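Local coordinates for protein succinate--CoA ligase subunit alpha (Campylobacter jejuni, PDB 6MEL) that forms the alpha subunit of a succinate--CoA ligase, combining a Rossmann-like CoA-binding domain with a CoA-ligase domain in one chain, at residues A[12-17]-A[55-60]; A[140-145]-A[160-165]; A[191-196]-A[219-224]. All blocks are in the same frame, centred on the assembly; numbering follows the deposited sequence.

Interaction 1 (A[12-17]-A[55-60]); sequences IVQGFT and DTVADA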
ATOM      1  N   ILE A  12     -21.606   9.490  15.142  1.00 41.72           N
ATOM      2  CA  ILE A  12     -20.631  10.072  16.026  1.00 40.33           C
ATOM      3  C   ILE A  12     -19.289  10.130  15.311  1.00 41.97           C
ATOM      4  O   ILE A  12     -18.987   9.300  14.427  1.00 39.96           O
ATOM      5  CB  ILE A  12     -20.510   9.295  17.339  1.00 43.60           C
ATOM      6  CG1 ILE A  12     -20.280   7.813  17.082  1.00 45.95           C
ATOM      7  CG2 ILE A  12     -21.728   9.530  18.207  1.00 46.86           C
ATOM      8  CD1 ILE A  12     -19.913   7.052  18.331  1.00 53.45           C
ATOM      9  N   VAL A  13     -18.458  11.069  15.747  1.00 38.07           N
ATOM     10  CA  VAL A  13     -17.136  11.258  15.156  1.00 37.56           C
ATOM     11  C   VAL A  13     -16.095  10.902  16.217  1.00 39.71           C
ATOM     12  O   VAL A  13     -16.069  11.480  17.284  1.00 38.16           O
ATOM     13  CB  VAL A  13     -16.973  12.706  14.672  1.00 38.27           C
ATOM     14  CG1 VAL A  13     -15.613  12.938  14.068  1.00 40.24           C
ATOM     15  CG2 VAL A  13     -18.085  13.119  13.710  1.00 39.62           C
ATOM     16  N   GLN A  14     -15.219   9.943  15.908  1.00 37.98           N
ATOM     17  CA  GLN A  14     -14.075   9.661  16.770  1.00 37.81           C
ATOM     18  C   GLN A  14     -12.930  10.552  16.272  1.00 37.51           C
ATOM     19  O   GLN A  14     -12.662  10.632  15.061  1.00 38.09           O
ATOM     20  CB  GLN A  14     -13.771   8.165  16.798  1.00 37.95           C
ATOM     21  CG  GLN A  14     -14.839   7.320  17.483  1.00 38.56           C
ATOM     22  CD  GLN A  14     -14.674   5.840  17.269  1.00 37.22           C
ATOM     23  OE1 GLN A  14     -15.494   5.204  16.607  1.00 37.90           O
ATOM     24  NE2 GLN A  14     -13.609   5.284  17.841  1.00 36.96           N
ATOM     25  N   GLY A  15     -12.294  11.269  17.206  1.00 37.53           N
ATOM     26  CA  GLY A  15     -11.298  12.295  16.876  1.00 40.45           C
ATOM     27  C   GLY A  15     -11.958  13.622  16.486  1.00 42.06           C
ATOM     28  O   GLY A  15     -11.422  14.397  15.700  1.00 43.12           O
ATOM     29  N   PHE A  16     -13.059  13.934  17.167  1.00 42.18           N
ATOM     30  CA  PHE A  16     -13.970  15.000  16.806  1.00 42.71           C
ATOM     31  C   PHE A  16     -13.324  16.389  16.913  1.00 44.31           C
ATOM     32  O   PHE A  16     -13.700  17.246  16.168  1.00 46.09           O
ATOM     33  CB  PHE A  16     -15.190  14.920  17.720  1.00 44.42           C
ATOM     34  CG  PHE A  16     -16.384  15.776  17.395  1.00 43.07           C
ATOM     35  CD1 PHE A  16     -16.744  16.078  16.101  1.00 42.50           C
ATOM     36  CD2 PHE A  16     -17.213  16.206  18.423  1.00 46.14           C
ATOM     37  CE1 PHE A  16     -17.890  16.808  15.828  1.00 43.58           C
ATOM     38  CE2 PHE A  16     -18.361  16.928  18.151  1.00 46.51           C
ATOM     39  CZ  PHE A  16     -18.693  17.238  16.856  1.00 43.73           C
ATOM     40  N   THR A  17     -12.387  16.615  17.843  1.00 45.15           N
ATOM     41  CA  THR A  17     -11.917  17.980  18.085  1.00 47.42           C
ATOM     42  C   THR A  17     -10.618  18.259  17.345  1.00 46.28           C
ATOM     43  O   THR A  17     -10.172  19.349  17.385  1.00 47.60           O
ATOM     44  CB  THR A  17     -11.729  18.327  19.570  1.00 46.04           C
ATOM     45  OG1 THR A  17     -10.830  17.407  20.174  1.00 47.67           O
ATOM     46  CG2 THR A  17     -13.033  18.335  20.321  1.00 46.38           C
ATOM     47  N   ASP A  55     -15.793  11.333  26.318  1.00 41.39           N
ATOM     48  CA  ASP A  55     -14.459  10.764  26.483  1.00 44.43           C
ATOM     49  C   ASP A  55     -14.317   9.434  25.735  1.00 40.65           C
ATOM     50  O   ASP A  55     -13.209   9.071  25.415  1.00 43.07           O
ATOM     51  CB  ASP A  55     -14.112  10.544  27.952  1.00 46.47           C
ATOM     52  CG  ASP A  55     -13.938  11.850  28.716  1.00 50.27           C
ATOM     53  OD1 ASP A  55     -13.267  12.773  28.206  1.00 51.55           O
ATOM     54  OD2 ASP A  55     -14.507  11.941  29.767  1.00 53.33           O
ATOM     55  N   THR A  56     -15.426   8.689  25.605  1.00 40.44           N
ATOM     56  CA  THR A  56     -15.438   7.309  25.176  1.00 40.42           C
ATOM     57  C   THR A  56     -16.610   7.104  24.215  1.00 42.63           C
ATOM     58  O   THR A  56     -17.674   7.777  24.320  1.00 41.64           O
ATOM     59  CB  THR A  56     -15.561   6.331  26.354  1.00 42.46           C
ATOM     60  OG1 THR A  56     -16.863   6.464  26.914  1.00 45.03           O
ATOM     61  CG2 THR A  56     -14.542   6.586  27.440  1.00 44.06           C
ATOM     62  N   VAL A  57     -16.436   6.161  23.286  1.00 38.75           N
ATOM     63  CA  VAL A  57     -17.534   5.808  22.403  1.00 40.45           C
ATOM     64  C   VAL A  57     -18.703   5.265  23.237  1.00 40.22           C
ATOM     65  O   VAL A  57     -19.860   5.480  22.892  1.00 39.85           O
ATOM     66  CB  VAL A  57     -17.111   4.787  21.322  1.00 39.70           C
ATOM     67  CG1 VAL A  57     -18.271   4.401  20.435  1.00 38.72           C
ATOM     68  CG2 VAL A  57     -15.958   5.326  20.471  1.00 41.22           C
ATOM     69  N   ALA A  58     -18.406   4.495  24.291  1.00 42.61           N
ATOM     70  CA  ALA A  58     -19.472   3.867  25.093  1.00 42.42           C
ATOM     71  C   ALA A  58     -20.401   4.939  25.685  1.00 44.02           C
ATOM     72  O   ALA A  58     -21.607   4.773  25.624  1.00 45.30           O
ATOM     73  CB  ALA A  58     -18.891   3.002  26.187  1.00 45.72           C
ATOM     74  N   ASP A  59     -19.830   6.029  26.209  1.00 44.42           N
ATOM     75  CA  ASP A  59     -20.622   7.184  26.752  1.00 47.66           C
ATOM     76  C   ASP A  59     -21.456   7.838  25.649  1.00 47.35           C
ATOM     77  O   ASP A  59     -22.628   8.139  25.847  1.00 46.46           O
ATOM     78  CB  ASP A  59     -19.721   8.253  27.375  1.00 52.55           C
ATOM     79  CG  ASP A  59     -19.096   7.869  28.713  1.00 54.95           C
ATOM     80  OD1 ASP A  59     -19.550   6.897  29.298  1.00 56.02           O
ATOM     81  OD2 ASP A  59     -18.152   8.558  29.156  1.00 62.23           O
ATOM     82  N   ALA A  60     -20.863   8.004  24.460  1.00 42.94           N
ATOM     83  CA  ALA A  60     -21.547   8.626  23.349  1.00 43.02           C
ATOM     84  C   ALA A  60     -22.735   7.772  22.900  1.00 45.01           C
ATOM     85  O   ALA A  60     -23.816   8.298  22.599  1.00 44.14           O
ATOM     86  CB  ALA A  60     -20.595   8.845  22.198  1.00 41.95           C
TER
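In the Rossmann-like CoA-binding domain, the inner strand 10-14 sets Ile12 against Val57 and Ala60, and the end of Gln14 against Val57, at the start of helix 57-64. This helix belongs to the beta-alpha-beta crossover from strand 51-54 to strand 68-71, and its first turn passes over the sheet between them. All four residues are buried, and no hydrogen bond joins the segments. With CG1 anti to the backbone N (chi1 178°), Val57 points CG1 at Ile12 CD1 (3.8 Å), the two side chains crossing at about a right angle, and CG2 at Gln14. The other branch of Ile12 is used as well, CG2 lying 4.2 Å from Ala60 CB. Ile39 of strand 34-39 also touches Ile12, Val57 and Ala60. The helix start is fixed by Thr56 at the N-cap, whose OG1 accepts from Asp59 N at 3.1 Å (N-H...O 161°), while Val57 N bonds to Glu84. The amide of Gln14 is bonded at both ends, OE1 to Ser69 OG and NE2 to Ser81 O, which should restrict its rotation. Val57 CG2 packs against that held amide, 3.5 Å from both CD and NE2 of Gln14.

Interaction 2 (A[140-145]-A[160-165]); sequences GFIFKK and EAANQV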
ATOM      1  N   GLY A 140     -18.947  17.254  -1.529  1.00 38.32           N
ATOM      2  CA  GLY A 140     -20.378  16.936  -1.607  1.00 41.30           C
ATOM      3  C   GLY A 140     -21.023  17.329  -2.931  1.00 40.68           C
ATOM      4  O   GLY A 140     -21.858  16.593  -3.486  1.00 42.68           O
ATOM      5  N   PHE A 141     -20.620  18.470  -3.474  1.00 42.47           N
ATOM      6  CA  PHE A 141     -21.367  19.071  -4.584  1.00 47.15           C
ATOM      7  C   PHE A 141     -21.116  18.284  -5.891  1.00 46.37           C
ATOM      8  O   PHE A 141     -21.895  18.350  -6.796  1.00 45.60           O
ATOM      9  CB  PHE A 141     -21.014  20.552  -4.691  1.00 52.22           C
ATOM     10  CG  PHE A 141     -19.687  20.753  -5.391  1.00 64.66           C
ATOM     11  CD1 PHE A 141     -18.483  20.737  -4.672  1.00 64.05           C
ATOM     12  CD2 PHE A 141     -19.625  20.873  -6.782  1.00 67.01           C
ATOM     13  CE1 PHE A 141     -17.273  20.926  -5.319  1.00 58.40           C
ATOM     14  CE2 PHE A 141     -18.401  21.038  -7.427  1.00 67.44           C
ATOM     15  CZ  PHE A 141     -17.231  21.049  -6.689  1.00 63.37           C
ATOM     16  N   ILE A 142     -20.040  17.498  -5.983  1.00 44.72           N
ATOM     17  CA  ILE A 142     -19.788  16.680  -7.161  1.00 42.92           C
ATOM     18  C   ILE A 142     -20.875  15.611  -7.306  1.00 41.23           C
ATOM     19  O   ILE A 142     -21.204  15.157  -8.429  1.00 45.11           O
ATOM     20  CB  ILE A 142     -18.389  16.047  -7.024  1.00 46.66           C
ATOM     21  CG1 ILE A 142     -17.294  17.108  -7.016  1.00 45.85           C
ATOM     22  CG2 ILE A 142     -18.164  14.992  -8.098  1.00 45.34           C
ATOM     23  CD1 ILE A 142     -17.238  17.924  -8.298  1.00 52.29           C
ATOM     24  N   PHE A 143     -21.415  15.158  -6.165  1.00 41.09           N
ATOM     25  CA  PHE A 143     -22.348  14.035  -6.103  1.00 39.59           C
ATOM     26  C   PHE A 143     -23.785  14.545  -6.258  1.00 45.48           C
ATOM     27  O   PHE A 143     -24.410  14.933  -5.281  1.00 48.79           O
ATOM     28  CB  PHE A 143     -22.136  13.231  -4.820  1.00 40.06           C
ATOM     29  CG  PHE A 143     -20.801  12.533  -4.819  1.00 39.72           C
ATOM     30  CD1 PHE A 143     -20.677  11.252  -5.321  1.00 38.98           C
ATOM     31  CD2 PHE A 143     -19.648  13.214  -4.445  1.00 38.45           C
ATOM     32  CE1 PHE A 143     -19.432  10.642  -5.398  1.00 40.12           C
ATOM     33  CE2 PHE A 143     -18.415  12.579  -4.462  1.00 39.19           C
ATOM     34  CZ  PHE A 143     -18.307  11.307  -4.975  1.00 39.33           C
ATOM     35  N   LYS A 144     -24.277  14.549  -7.501  1.00 46.89           N
ATOM     36  CA  LYS A 144     -25.675  14.843  -7.800  1.00 49.71           C
ATOM     37  C   LYS A 144     -26.454  13.538  -7.802  1.00 43.59           C
ATOM     38  O   LYS A 144     -25.979  12.528  -8.278  1.00 44.27           O
ATOM     39  CB  LYS A 144     -25.843  15.530  -9.157  1.00 53.66           C
ATOM     40  CG  LYS A 144     -25.184  16.898  -9.262  1.00 62.91           C
ATOM     41  CD  LYS A 144     -25.566  17.854  -8.136  1.00 69.92           C
ATOM     42  CE  LYS A 144     -25.007  19.254  -8.297  1.00 71.19           C
ATOM     43  NZ  LYS A 144     -24.671  19.807  -6.962  1.00 74.05           N
ATOM     44  N   LYS A 145     -27.669  13.587  -7.292  1.00 43.78           N
ATOM     45  CA  LYS A 145     -28.463  12.376  -7.078  1.00 46.85           C
ATOM     46  C   LYS A 145     -28.768  11.706  -8.414  1.00 49.19           C
ATOM     47  O   LYS A 145     -29.068  12.383  -9.390  1.00 47.63           O
ATOM     48  CB  LYS A 145     -29.758  12.705  -6.347  1.00 52.15           C
ATOM     49  CG  LYS A 145     -30.577  11.504  -5.911  1.00 61.06           C
ATOM     50  CD  LYS A 145     -31.891  11.902  -5.259  1.00 67.85           C
ATOM     51  CE  LYS A 145     -32.519  10.783  -4.456  1.00 73.65           C
ATOM     52  NZ  LYS A 145     -31.801  10.616  -3.167  1.00 82.66           N
ATOM     53  N   GLU A 160     -13.543  11.947  -9.951  1.00 38.29           N
ATOM     54  CA  GLU A 160     -13.401  12.004 -11.404  1.00 39.07           C
ATOM     55  C   GLU A 160     -14.503  11.141 -12.044  1.00 41.64           C
ATOM     56  O   GLU A 160     -15.156  11.576 -12.999  1.00 41.20           O
ATOM     57  CB  GLU A 160     -12.010  11.543 -11.834  1.00 40.20           C
ATOM     58  CG  GLU A 160     -11.806  11.389 -13.325  1.00 40.37           C
ATOM     59  CD  GLU A 160     -12.008  12.643 -14.158  1.00 42.72           C
ATOM     60  OE1 GLU A 160     -11.682  13.736 -13.653  1.00 43.08           O
ATOM     61  OE2 GLU A 160     -12.533  12.530 -15.310  1.00 43.07           O
ATOM     62  N   ALA A 161     -14.695   9.909 -11.556  1.00 38.86           N
ATOM     63  CA  ALA A 161     -15.718   8.994 -12.126  1.00 39.77           C
ATOM     64  C   ALA A 161     -17.121   9.570 -11.896  1.00 39.96           C
ATOM     65  O   ALA A 161     -17.938   9.643 -12.836  1.00 40.10           O
ATOM     66  CB  ALA A 161     -15.580   7.614 -11.544  1.00 38.12           C
ATOM     67  N   ALA A 162     -17.375  10.030 -10.664  1.00 39.03           N
ATOM     68  CA  ALA A 162     -18.673  10.571 -10.318  1.00 42.19           C
ATOM     69  C   ALA A 162     -18.991  11.750 -11.240  1.00 41.44           C
ATOM     70  O   ALA A 162     -20.090  11.874 -11.773  1.00 39.65           O
ATOM     71  CB  ALA A 162     -18.724  10.969  -8.863  1.00 40.75           C
ATOM     72  N   ASN A 163     -17.989  12.596 -11.460  1.00 42.07           N
ATOM     73  CA  ASN A 163     -18.176  13.786 -12.254  1.00 40.95           C
ATOM     74  C   ASN A 163     -18.488  13.398 -13.702  1.00 43.91           C
ATOM     75  O   ASN A 163     -19.352  14.061 -14.357  1.00 42.74           O
ATOM     76  CB  ASN A 163     -16.975  14.727 -12.134  1.00 44.98           C
ATOM     77  CG  ASN A 163     -17.308  16.145 -12.512  1.00 47.16           C
ATOM     78  OD1 ASN A 163     -18.361  16.637 -12.120  1.00 45.29           O
ATOM     79  ND2 ASN A 163     -16.449  16.766 -13.303  1.00 43.04           N
ATOM     80  N   GLN A 164     -17.784  12.384 -14.243  1.00 41.43           N
ATOM     81  CA  GLN A 164     -18.062  11.930 -15.606  1.00 41.63           C
ATOM     82  C   GLN A 164     -19.528  11.440 -15.704  1.00 45.23           C
ATOM     83  O   GLN A 164     -20.233  11.599 -16.732  1.00 44.92           O
ATOM     84  CB  GLN A 164     -17.108  10.825 -16.040  1.00 40.24           C
ATOM     85  CG  GLN A 164     -15.672  11.278 -16.287  1.00 40.61           C
ATOM     86  CD  GLN A 164     -14.832  10.061 -16.596  1.00 39.96           C
ATOM     87  OE1 GLN A 164     -15.373   9.052 -17.025  1.00 38.33           O
ATOM     88  NE2 GLN A 164     -13.522  10.131 -16.368  1.00 37.24           N
ATOM     89  N   VAL A 165     -20.007  10.786 -14.655  1.00 42.77           N
ATOM     90  CA  VAL A 165     -21.338  10.234 -14.719  1.00 42.79           C
ATOM     91  C   VAL A 165     -22.358  11.384 -14.685  1.00 47.19           C
ATOM     92  O   VAL A 165     -23.368  11.329 -15.399  1.00 48.13           O
ATOM     93  CB  VAL A 165     -21.558   9.229 -13.581  1.00 42.17           C
ATOM     94  CG1 VAL A 165     -23.031   8.899 -13.409  1.00 45.09           C
ATOM     95  CG2 VAL A 165     -20.724   7.971 -13.782  1.00 40.98           C
TER
HETATM   96  O   HOH W   1     -20.481  16.423 -10.786  1.00 45.47           O
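Ile142 and Phe143, where a short 3-10 turn runs out into loop, pack on Ala162 and Asn163 of helix 156-167. The apolar part centres on the methyl of Ala162. Phe143 leaves its backbone pointing away from the helix, but with CG beside its own N (chi1 -67°) the ring swings back, and it meets Ala162 CB obliquely with CE1 at 3.6 Å and CZ at 3.9 Å. Ile142 CG2 reaches the same CB at 4.1 Å and also rests near Asn163 N, while its CD1 comes to 4.2 Å from Asn163 OD1, the side chains crossing at about a right angle.

The polar link is indirect. No hydrogen bond joins the segments, but one water donates to Ile142 O at 2.8 Å and to Asn163 OD1 at 2.5 Å; the second distance is short enough that its exact value is doubtful.

Other polar bonds shape each segment separately. Lys144 NZ curls back to Phe141 O at 3.1 Å, in the carbonyl plane and on a lone pair (C=O...N 130°). On the helix, Gln164 NE2 gives Glu160 OE2 a nearly straight bond of 2.8 Å (N-H...O 175°), using the anti lone pair of the carboxylate; Glu160 OE1 pairs with a basic side chain of the neighbouring subunit. An aromatic side chain of that subunit packs on Ile142 and an acidic one on Asn163, so the contact borders the subunit interface.

Ile172 of strand 172-177 touches Phe143 and Ala162, placing both against one face of the sheet. Helix 156-167 connects strands 148-152 and 172-177, which are parallel neighbours, and the arrangement is a beta-alpha-beta unit of an alpha/beta domain, with the loop preceding its first strand folded against its helix.

Interaction 3 (A[191-196]-A[219-224]); sequences LLSEFQ and AKFIKE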
ATOM      1  N   LEU A 191     -21.011  -4.789  -1.091  1.00 40.68           N
ATOM      2  CA  LEU A 191     -21.627  -3.571  -1.549  1.00 39.92           C
ATOM      3  C   LEU A 191     -22.404  -3.798  -2.849  1.00 38.84           C
ATOM      4  O   LEU A 191     -23.460  -3.191  -3.056  1.00 39.83           O
ATOM      5  CB  LEU A 191     -20.556  -2.490  -1.690  1.00 40.52           C
ATOM      6  CG  LEU A 191     -19.942  -2.062  -0.358  1.00 38.48           C
ATOM      7  CD1 LEU A 191     -18.828  -1.059  -0.568  1.00 38.85           C
ATOM      8  CD2 LEU A 191     -20.997  -1.460   0.536  1.00 38.74           C
ATOM      9  N   LEU A 192     -21.905  -4.658  -3.732  1.00 38.37           N
ATOM     10  CA  LEU A 192     -22.677  -5.009  -4.950  1.00 39.88           C
ATOM     11  C   LEU A 192     -24.012  -5.657  -4.550  1.00 41.57           C
ATOM     12  O   LEU A 192     -25.049  -5.318  -5.134  1.00 42.10           O
ATOM     13  CB  LEU A 192     -21.875  -5.936  -5.859  1.00 40.35           C
ATOM     14  CG  LEU A 192     -20.715  -5.323  -6.622  1.00 38.30           C
ATOM     15  CD1 LEU A 192     -19.781  -6.400  -7.112  1.00 41.25           C
ATOM     16  CD2 LEU A 192     -21.190  -4.500  -7.805  1.00 41.61           C
ATOM     17  N   SER A 193     -24.011  -6.516  -3.516  1.00 41.17           N
ATOM     18  CA  SER A 193     -25.278  -7.106  -3.016  1.00 43.89           C
ATOM     19  C   SER A 193     -26.229  -6.037  -2.482  1.00 47.61           C
ATOM     20  O   SER A 193     -27.416  -6.134  -2.708  1.00 45.68           O
ATOM     21  CB  SER A 193     -25.064  -8.140  -1.945  1.00 46.16           C
ATOM     22  OG  SER A 193     -24.174  -9.122  -2.422  1.00 52.17           O
ATOM     23  N   GLU A 194     -25.721  -5.069  -1.705  1.00 46.18           N
ATOM     24  CA  GLU A 194     -26.566  -3.952  -1.244  1.00 45.82           C
ATOM     25  C   GLU A 194     -27.184  -3.213  -2.438  1.00 45.44           C
ATOM     26  O   GLU A 194     -28.360  -2.881  -2.398  1.00 43.71           O
ATOM     27  CB  GLU A 194     -25.774  -2.965  -0.389  1.00 46.26           C
ATOM     28  CG  GLU A 194     -25.446  -3.528   0.975  1.00 50.29           C
ATOM     29  CD  GLU A 194     -26.599  -3.500   1.970  1.00 54.49           C
ATOM     30  OE1 GLU A 194     -27.610  -2.766   1.759  1.00 57.36           O
ATOM     31  OE2 GLU A 194     -26.456  -4.169   2.969  1.00 59.93           O
ATOM     32  N   PHE A 195     -26.374  -2.917  -3.456  1.00 41.13           N
ATOM     33  CA  PHE A 195     -26.826  -2.128  -4.622  1.00 43.50           C
ATOM     34  C   PHE A 195     -27.866  -2.918  -5.444  1.00 44.17           C
ATOM     35  O   PHE A 195     -28.786  -2.353  -6.003  1.00 44.37           O
ATOM     36  CB  PHE A 195     -25.657  -1.685  -5.506  1.00 41.84           C
ATOM     37  CG  PHE A 195     -24.892  -0.478  -5.010  1.00 41.23           C
ATOM     38  CD1 PHE A 195     -25.547   0.713  -4.727  1.00 42.53           C
ATOM     39  CD2 PHE A 195     -23.530  -0.527  -4.816  1.00 40.06           C
ATOM     40  CE1 PHE A 195     -24.849   1.820  -4.274  1.00 41.86           C
ATOM     41  CE2 PHE A 195     -22.833   0.588  -4.373  1.00 40.47           C
ATOM     42  CZ  PHE A 195     -23.492   1.749  -4.086  1.00 40.63           C
ATOM     43  N   GLN A 196     -27.706  -4.228  -5.507  1.00 46.22           N
ATOM     44  CA  GLN A 196     -28.615  -5.092  -6.234  1.00 47.21           C
ATOM     45  C   GLN A 196     -30.004  -5.025  -5.574  1.00 49.52           C
ATOM     46  O   GLN A 196     -30.994  -5.021  -6.261  1.00 49.80           O
ATOM     47  CB  GLN A 196     -28.066  -6.520  -6.246  1.00 46.70           C
ATOM     48  CG  GLN A 196     -28.976  -7.561  -6.906  1.00 49.67           C
ATOM     49  CD  GLN A 196     -29.119  -7.309  -8.388  1.00 49.99           C
ATOM     50  OE1 GLN A 196     -28.146  -7.068  -9.095  1.00 46.60           O
ATOM     51  NE2 GLN A 196     -30.348  -7.331  -8.875  1.00 50.19           N
ATOM     52  N   ALA A 219     -15.549 -11.008 -10.008  1.00 39.66           N
ATOM     53  CA  ALA A 219     -16.033 -11.194 -11.378  1.00 42.99           C
ATOM     54  C   ALA A 219     -17.042 -12.360 -11.439  1.00 43.86           C
ATOM     55  O   ALA A 219     -18.163 -12.219 -11.900  1.00 40.13           O
ATOM     56  CB  ALA A 219     -14.879 -11.411 -12.291  1.00 41.86           C
ATOM     57  N   LYS A 220     -16.654 -13.499 -10.889  1.00 47.94           N
ATOM     58  CA  LYS A 220     -17.514 -14.657 -10.874  1.00 50.84           C
ATOM     59  C   LYS A 220     -18.744 -14.382 -10.013  1.00 49.97           C
ATOM     60  O   LYS A 220     -19.856 -14.724 -10.380  1.00 47.83           O
ATOM     61  CB  LYS A 220     -16.767 -15.846 -10.292  1.00 56.85           C
ATOM     62  CG  LYS A 220     -17.557 -17.139 -10.364  1.00 64.42           C
ATOM     63  CD  LYS A 220     -16.975 -18.161  -9.458  1.00 71.48           C
ATOM     64  CE  LYS A 220     -16.654 -19.432 -10.202  1.00 77.40           C
ATOM     65  NZ  LYS A 220     -16.716 -20.554  -9.242  1.00 86.74           N
ATOM     66  N   PHE A 221     -18.515 -13.744  -8.864  1.00 45.98           N
ATOM     67  CA  PHE A 221     -19.571 -13.373  -7.990  1.00 43.63           C
ATOM     68  C   PHE A 221     -20.619 -12.538  -8.742  1.00 43.80           C
ATOM     69  O   PHE A 221     -21.810 -12.736  -8.530  1.00 44.42           O
ATOM     70  CB  PHE A 221     -19.022 -12.644  -6.772  1.00 45.14           C
ATOM     71  CG  PHE A 221     -20.092 -12.113  -5.863  1.00 45.39           C
ATOM     72  CD1 PHE A 221     -20.598 -12.904  -4.840  1.00 48.89           C
ATOM     73  CD2 PHE A 221     -20.638 -10.857  -6.070  1.00 46.31           C
ATOM     74  CE1 PHE A 221     -21.616 -12.423  -4.024  1.00 49.47           C
ATOM     75  CE2 PHE A 221     -21.654 -10.378  -5.254  1.00 46.67           C
ATOM     76  CZ  PHE A 221     -22.129 -11.159  -4.229  1.00 49.53           C
ATOM     77  N   ILE A 222     -20.188 -11.547  -9.531  1.00 43.24           N
ATOM     78  CA  ILE A 222     -21.109 -10.699 -10.307  1.00 43.62           C
ATOM     79  C   ILE A 222     -21.954 -11.581 -11.258  1.00 47.19           C
ATOM     80  O   ILE A 222     -23.193 -11.510 -11.284  1.00 42.86           O
ATOM     81  CB  ILE A 222     -20.343  -9.575 -11.031  1.00 41.84           C
ATOM     82  CG1 ILE A 222     -19.912  -8.489 -10.038  1.00 41.34           C
ATOM     83  CG2 ILE A 222     -21.175  -8.972 -12.158  1.00 41.22           C
ATOM     84  CD1 ILE A 222     -18.716  -7.702 -10.494  1.00 40.80           C
ATOM     85  N   LYS A 223     -21.277 -12.432 -12.026  1.00 48.83           N
ATOM     86  CA  LYS A 223     -21.959 -13.298 -12.968  1.00 51.40           C
ATOM     87  C   LYS A 223     -23.073 -14.083 -12.266  1.00 49.31           C
ATOM     88  O   LYS A 223     -24.149 -14.151 -12.756  1.00 50.02           O
ATOM     89  CB  LYS A 223     -20.959 -14.275 -13.589  1.00 56.41           C
ATOM     90  CG  LYS A 223     -21.558 -15.219 -14.629  1.00 58.37           C
ATOM     91  CD  LYS A 223     -22.060 -14.470 -15.831  1.00 62.81           C
ATOM     92  CE  LYS A 223     -22.322 -15.411 -16.987  1.00 70.53           C
ATOM     93  NZ  LYS A 223     -23.440 -14.916 -17.819  1.00 73.13           N
ATOM     94  N   GLU A 224     -22.776 -14.642 -11.095  1.00 50.14           N
ATOM     95  CA  GLU A 224     -23.669 -15.521 -10.393  1.00 53.82           C
ATOM     96  C   GLU A 224     -24.724 -14.763  -9.579  1.00 53.91           C
ATOM     97  O   GLU A 224     -25.744 -15.335  -9.288  1.00 50.51           O
ATOM     98  CB  GLU A 224     -22.873 -16.492  -9.519  1.00 55.16           C
ATOM     99  CG  GLU A 224     -22.303 -17.642 -10.336  1.00 61.44           C
ATOM    100  CD  GLU A 224     -21.201 -18.475  -9.694  1.00 64.06           C
ATOM    101  OE1 GLU A 224     -21.019 -18.380  -8.468  1.00 70.12           O
ATOM    102  OE2 GLU A 224     -20.514 -19.220 -10.433  1.00 73.16           O
TER
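Leu192 meets Ile222 and Phe221 across two nearly parallel helices, and these three residues bury the most surface in the contact. The axes of the short helical segments approach to 11.4 Å at an angle of 21°, a spacing wide enough for the side chains to do all the touching. Leu192 lays CD1 against the CG1-CD1 arm of Ile222, 3.6 Å from CG1 and 3.8 Å from CD1, the two side chains meeting at a slant. Nearer the backbone, Leu192 CB lies 4.5 Å from Phe221 CE2, a looser approach at the ring edge. Phe221 extends toward helix 188-197 because its CG stands anti to the backbone N (chi1 175°). That brings CZ to 3.4 Å from Ser193 OG, which lies at the edge of the ring, in its plane; the hydroxyl itself is hydrogen-bonded to Lys189 O, one turn back along its own helix. A polar oxygen facing the ring's C-H edge is probably mildly favourable. Leu192 rests on Ile151 of strand 148-152 and Ile204 of strand 203-209, and Ile222 on Met206 of the latter, so helices 188-197 and 214-225, which precede and follow strand 203-209, pack side by side on one sheet.

From the N terminus, interaction 1 closes first, bringing the helix that follows strand 51-54 back over strand 10-14 within the first sheet's domain. The chain then completes that sheet before interaction 2 closes a 14-residue connection that contains strand 148-152 and the start of helix 156-167, after the first two strands of the second sheet, 126-129 and 133-136. Interaction 3 follows, joining two successive helices that flank strand 203-209. The three lie in series along the chain; none nests in or crosses another. Interactions 2 and 3 both involve helices of the second sheet, with nearest atoms about 10 Å apart. Interactions 1 and 3 lie on opposite sides of the chain's centre, their centres 34 Å apart.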